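Local coordinates for protein putative glucarate dehydratase (Pseudomonas fluorescens, PDB 4IT1) that probably catalyses the magnesium-dependent dehydration of D-glucarate to 5-dehydro-4-deoxy-D-glucarate, as a member of the mandelate racemase/muconate lactonizing enzyme family, at residues 34-39 with 377-382; 416-419 with 423-426. One frame throughout, in Å; residues are numbered along the deposited sequence. Where two conformers were deposited one is given.

Interaction 1. Residues 34-39 with 377-382; sequences AFRDPP and PDEEVI
Phe-35 meets Glu-379 through its CB, which lies 3.4 Å from OE1 of Glu-379; the ring leads off from loop 377-382. At Arg-36 the same carboxylate is used twice. The backbone N of Arg-36 donates to OE1 of Glu-379 at 2.8 Å, on the syn lone pair and with 152° at the hydrogen. NH1 of Arg-36 reaches OE2 of Glu-379 at 3.1 Å in a salt bridge whose hydrogen bond is weak, the guanidinium and carboxylate planes standing 68° apart. The bend at chi3 (-58°) brings the edge of the guanidinium to the carboxylates of the loop, where NH1 of Arg-36 also forms a salt bridge, again with a weak hydrogen bond, to OD2 of Asp-378 at 3.4 Å, here with nearly coplanar groups. An alanine in place of Glu-379 would remove the carboxylate, and would probably leave the backbone N of Arg-36 without this acceptor and its guanidinium with Asp-378 alone of the two loop carboxylates, freer to turn. The contact joins the end of strand 25-36, at the border of the N-terminal sheet, to the loop between helix 348-360 and strand 393-395; strand 50-60 lies beside Phe-35, and helix 408-421 packs against Ala-34, Arg-36 and Glu-379.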
# COMPACT_ATOMS: atom_id res chain seq x y z
N ALA A 34 -12.63 25.28 -18.47
CA ALA A 34 -11.71 25.22 -19.60
C ALA A 34 -10.69 26.33 -19.53
O ALA A 34 -11.00 27.45 -19.11
CB ALA A 34 -12.47 25.27 -20.92
N PHE A 35 -9.47 26.03 -19.96
CA PHE A 35 -8.40 27.01 -19.92
C PHE A 35 -7.63 27.02 -21.23
O PHE A 35 -7.54 25.99 -21.91
CB PHE A 35 -7.46 26.78 -18.73
CG PHE A 35 -7.15 25.32 -18.47
CD1 PHE A 35 -6.18 24.66 -19.22
CD2 PHE A 35 -7.81 24.63 -17.46
CE1 PHE A 35 -5.88 23.32 -18.98
CE2 PHE A 35 -7.51 23.29 -17.21
CZ PHE A 35 -6.55 22.64 -17.97
N ARG A 36 -7.10 28.18 -21.58
CA ARG A 36 -6.32 28.32 -22.80
C ARG A 36 -5.19 27.31 -22.81
O ARG A 36 -4.49 27.11 -21.81
CB ARG A 36 -5.79 29.76 -22.98
CG ARG A 36 -6.86 30.83 -22.79
CD ARG A 36 -6.55 32.13 -23.52
NE ARG A 36 -5.28 32.76 -23.16
CZ ARG A 36 -5.02 33.36 -22.00
NH1 ARG A 36 -5.93 33.41 -21.04
NH2 ARG A 36 -3.83 33.91 -21.80
N ASP A 37 -5.04 26.63 -23.95
CA ASP A 37 -3.99 25.66 -24.12
C ASP A 37 -3.23 26.04 -25.38
O ASP A 37 -3.84 26.29 -26.42
CB ASP A 37 -4.59 24.26 -24.25
CG ASP A 37 -3.84 23.20 -23.44
OD1 ASP A 37 -3.13 23.56 -22.48
OD2 ASP A 37 -3.98 22.00 -23.76
N PRO A 38 -1.90 26.09 -25.30
CA PRO A 38 -1.10 26.40 -26.48
C PRO A 38 -1.24 25.34 -27.59
O PRO A 38 -1.68 24.21 -27.32
CB PRO A 38 0.34 26.41 -25.94
CG PRO A 38 0.25 26.33 -24.46
CD PRO A 38 -1.07 25.71 -24.14
N PRO A 39 -0.86 25.70 -28.83
CA PRO A 39 -0.80 24.74 -29.94
C PRO A 39 0.31 23.72 -29.76
O PRO A 39 1.22 23.62 -30.60
CB PRO A 39 -0.53 25.64 -31.16
CG PRO A 39 0.11 26.87 -30.59
CD PRO A 39 -0.58 27.08 -29.28
N PRO A 377 -0.99 32.61 -16.72
CA PRO A 377 -0.93 33.37 -15.47
C PRO A 377 -2.29 33.72 -14.87
O PRO A 377 -2.45 33.68 -13.65
CB PRO A 377 -0.19 34.64 -15.87
CG PRO A 377 0.73 34.20 -16.95
CD PRO A 377 0.06 33.06 -17.67
N ASP A 378 -3.27 34.03 -15.71
CA ASP A 378 -4.57 34.53 -15.24
C ASP A 378 -5.64 33.45 -15.03
O ASP A 378 -6.76 33.76 -14.62
CB ASP A 378 -5.10 35.62 -16.18
CG ASP A 378 -5.18 35.17 -17.62
OD1 ASP A 378 -4.13 34.85 -18.22
OD2 ASP A 378 -6.31 35.14 -18.17
N GLU A 379 -5.30 32.19 -15.30
CA GLU A 379 -6.31 31.14 -15.37
C GLU A 379 -6.13 30.01 -14.35
O GLU A 379 -5.91 28.85 -14.72
CB GLU A 379 -6.44 30.60 -16.80
CG GLU A 379 -7.10 31.60 -17.75
CD GLU A 379 -7.38 31.04 -19.13
OE1 GLU A 379 -6.78 30.02 -19.51
OE2 GLU A 379 -8.21 31.64 -19.85
N GLU A 380 -6.25 30.37 -13.08
CA GLU A 380 -6.28 29.42 -11.97
C GLU A 380 -7.61 29.52 -11.24
O GLU A 380 -8.33 30.50 -11.40
CB GLU A 380 -5.13 29.69 -11.00
CG GLU A 380 -3.93 28.75 -11.13
CD GLU A 380 -4.18 27.37 -10.53
OE1 GLU A 380 -3.32 26.49 -10.74
OE2 GLU A 380 -5.21 27.15 -9.86
N VAL A 381 -7.93 28.52 -10.42
CA VAL A 381 -9.15 28.56 -9.61
C VAL A 381 -8.85 28.72 -8.11
O VAL A 381 -9.71 28.49 -7.26
CB VAL A 381 -10.05 27.32 -9.83
CG1 VAL A 381 -10.57 27.29 -11.26
CG2 VAL A 381 -9.31 26.04 -9.47
N ILE A 382 -7.61 29.11 -7.81
CA ILE A 382 -7.18 29.29 -6.42
C ILE A 382 -6.76 30.73 -6.12
O ILE A 382 -6.24 31.43 -7.00
CB ILE A 382 -6.05 28.30 -6.02
CG1 ILE A 382 -4.88 28.39 -7.00
CG2 ILE A 382 -6.59 26.88 -5.92
CD1 ILE A 382 -3.64 27.66 -6.54

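Interaction 2. Residues 416-419 with 423-426; sequences DQYL and IRQR
Arg-424 folds back over the ring of Tyr-418, and its chain can be followed outward from CB. CB and CG carry the chain away from the loop backbone, and the bend at chi2 (-60°) directs it toward the helix. CD of Arg-424 is the first atom to touch, 3.4 Å from OH of Tyr-418, an approach oblique to the ring. NE of Arg-424 comes next, 3.9 Å from CZ of Tyr-418. From there the guanidinium lies flat on the aromatic ring: CZ of Arg-424 stands 4.5 Å from the centroid of the Tyr-418 ring, 20° off its normal, and the two planes differ by 24°, a cation-pi stack. The stack ties the last turns of helix 408-421 to the loop that leaves it for helix 428-433; the backbone turns aside there, and the Arg-424 side chain reaches back to the helix. The two terminal nitrogens then turn to backbone carbonyls. NH1 of Arg-424 donates to O of Ile-423 at 2.7 Å, from above that carbonyl's plane, a bond within the loop itself. NH2 of Arg-424 donates to O of Leu-419 at 3.2 Å, and that oxygen lies almost in the guanidinium plane although NH2 stands above the plane of the carbonyl. One bond from each terminal nitrogen restricts rotation of the group over the ring. Tyr-418 also packs on Leu-52 of strand 50-60 and Leu-77 of helix 74-87.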
# COMPACT_ATOMS: atom_id res chain seq x y z
N ASP A 416 -17.54 29.38 -17.28
CA ASP A 416 -18.17 30.06 -18.42
C ASP A 416 -17.38 29.79 -19.70
O ASP A 416 -17.97 29.59 -20.76
CB ASP A 416 -18.28 31.57 -18.17
CG ASP A 416 -19.23 31.91 -17.03
OD1 ASP A 416 -20.07 31.06 -16.67
OD2 ASP A 416 -19.13 33.04 -16.50
N GLN A 417 -16.05 29.80 -19.59
CA GLN A 417 -15.18 29.54 -20.75
C GLN A 417 -15.34 28.09 -21.20
O GLN A 417 -15.12 27.76 -22.37
CB GLN A 417 -13.71 29.87 -20.46
CG GLN A 417 -12.89 30.07 -21.73
CD GLN A 417 -11.47 30.58 -21.48
OE1 GLN A 417 -10.92 31.33 -22.29
NE2 GLN A 417 -10.86 30.16 -20.37
N TYR A 418 -15.73 27.23 -20.26
CA TYR A 418 -16.09 25.85 -20.58
C TYR A 418 -17.33 25.83 -21.46
O TYR A 418 -17.32 25.22 -22.53
CB TYR A 418 -16.32 25.05 -19.29
CG TYR A 418 -16.94 23.69 -19.50
CD1 TYR A 418 -16.16 22.60 -19.90
CD2 TYR A 418 -18.30 23.48 -19.29
CE1 TYR A 418 -16.71 21.34 -20.09
CE2 TYR A 418 -18.87 22.22 -19.47
CZ TYR A 418 -18.07 21.16 -19.88
OH TYR A 418 -18.62 19.92 -20.06
N LEU A 419 -18.37 26.53 -21.01
CA LEU A 419 -19.67 26.54 -21.68
C LEU A 419 -19.60 27.06 -23.11
O LEU A 419 -20.34 26.62 -23.98
CB LEU A 419 -20.68 27.35 -20.87
CG LEU A 419 -21.14 26.78 -19.52
CD1 LEU A 419 -21.85 27.85 -18.70
CD2 LEU A 419 -22.04 25.56 -19.67
N ILE A 423 -15.92 22.55 -26.75
CA ILE A 423 -15.21 21.28 -26.62
C ILE A 423 -15.78 20.51 -25.44
O ILE A 423 -15.90 21.04 -24.34
CB ILE A 423 -13.68 21.49 -26.46
CG1 ILE A 423 -13.13 22.36 -27.60
CG2 ILE A 423 -12.94 20.15 -26.42
CD1 ILE A 423 -11.76 22.97 -27.33
N ARG A 424 -16.16 19.25 -25.67
CA ARG A 424 -16.72 18.40 -24.61
C ARG A 424 -15.90 17.12 -24.39
O ARG A 424 -16.07 16.43 -23.37
CB ARG A 424 -18.19 18.07 -24.89
CG ARG A 424 -19.14 19.26 -24.81
CD ARG A 424 -19.12 19.91 -23.43
NE ARG A 424 -19.89 21.16 -23.38
CZ ARG A 424 -19.44 22.36 -23.75
NH1 ARG A 424 -18.20 22.51 -24.20
NH2 ARG A 424 -20.23 23.41 -23.66
N GLN A 425 -15.02 16.82 -25.35
CA GLN A 425 -14.06 15.73 -25.27
C GLN A 425 -12.82 16.11 -26.06
O GLN A 425 -12.93 16.59 -27.18
CB GLN A 425 -14.64 14.45 -25.85
CG GLN A 425 -15.36 13.59 -24.83
CD GLN A 425 -15.43 12.13 -25.26
OE1 GLN A 425 -16.47 11.65 -25.72
NE2 GLN A 425 -14.31 11.42 -25.12
N ARG A 426 -11.65 15.91 -25.48
CA ARG A 426 -10.39 16.24 -26.15
C ARG A 426 -10.18 15.38 -27.40
O ARG A 426 -10.49 14.19 -27.39
CB ARG A 426 -9.22 16.05 -25.18
CG ARG A 426 -7.84 16.14 -25.81
CD ARG A 426 -6.81 15.78 -24.75
NE ARG A 426 -5.45 15.83 -25.26
CZ ARG A 426 -4.38 15.49 -24.54
NH1 ARG A 426 -4.54 15.07 -23.29
NH2 ARG A 426 -3.17 15.57 -25.07

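Interaction 1 closes before interaction 2 opens along the chain, and their centres lie 13 Å apart on the same side of the chain's centre. Helix 408-421 joins them: NE2 of Gln-417 probably hydrogen-bonds both O of Ala-34 (3.0 Å) and OE2 of Glu-379 (3.1 Å), while CB of Ala-34 packs on CA of Tyr-418 at 3.7 Å. Both also lean on strand 50-60 of the antiparallel N-terminal sheet. Both lie away from the magnesium site and the probable proton acceptors. In the two-domain enolase-type fold, interaction 1 fastens the N-terminal sheet to the loop ahead of strand 393-395, and interaction 2 ties down the end of the helix that returns to that sheet after this strand.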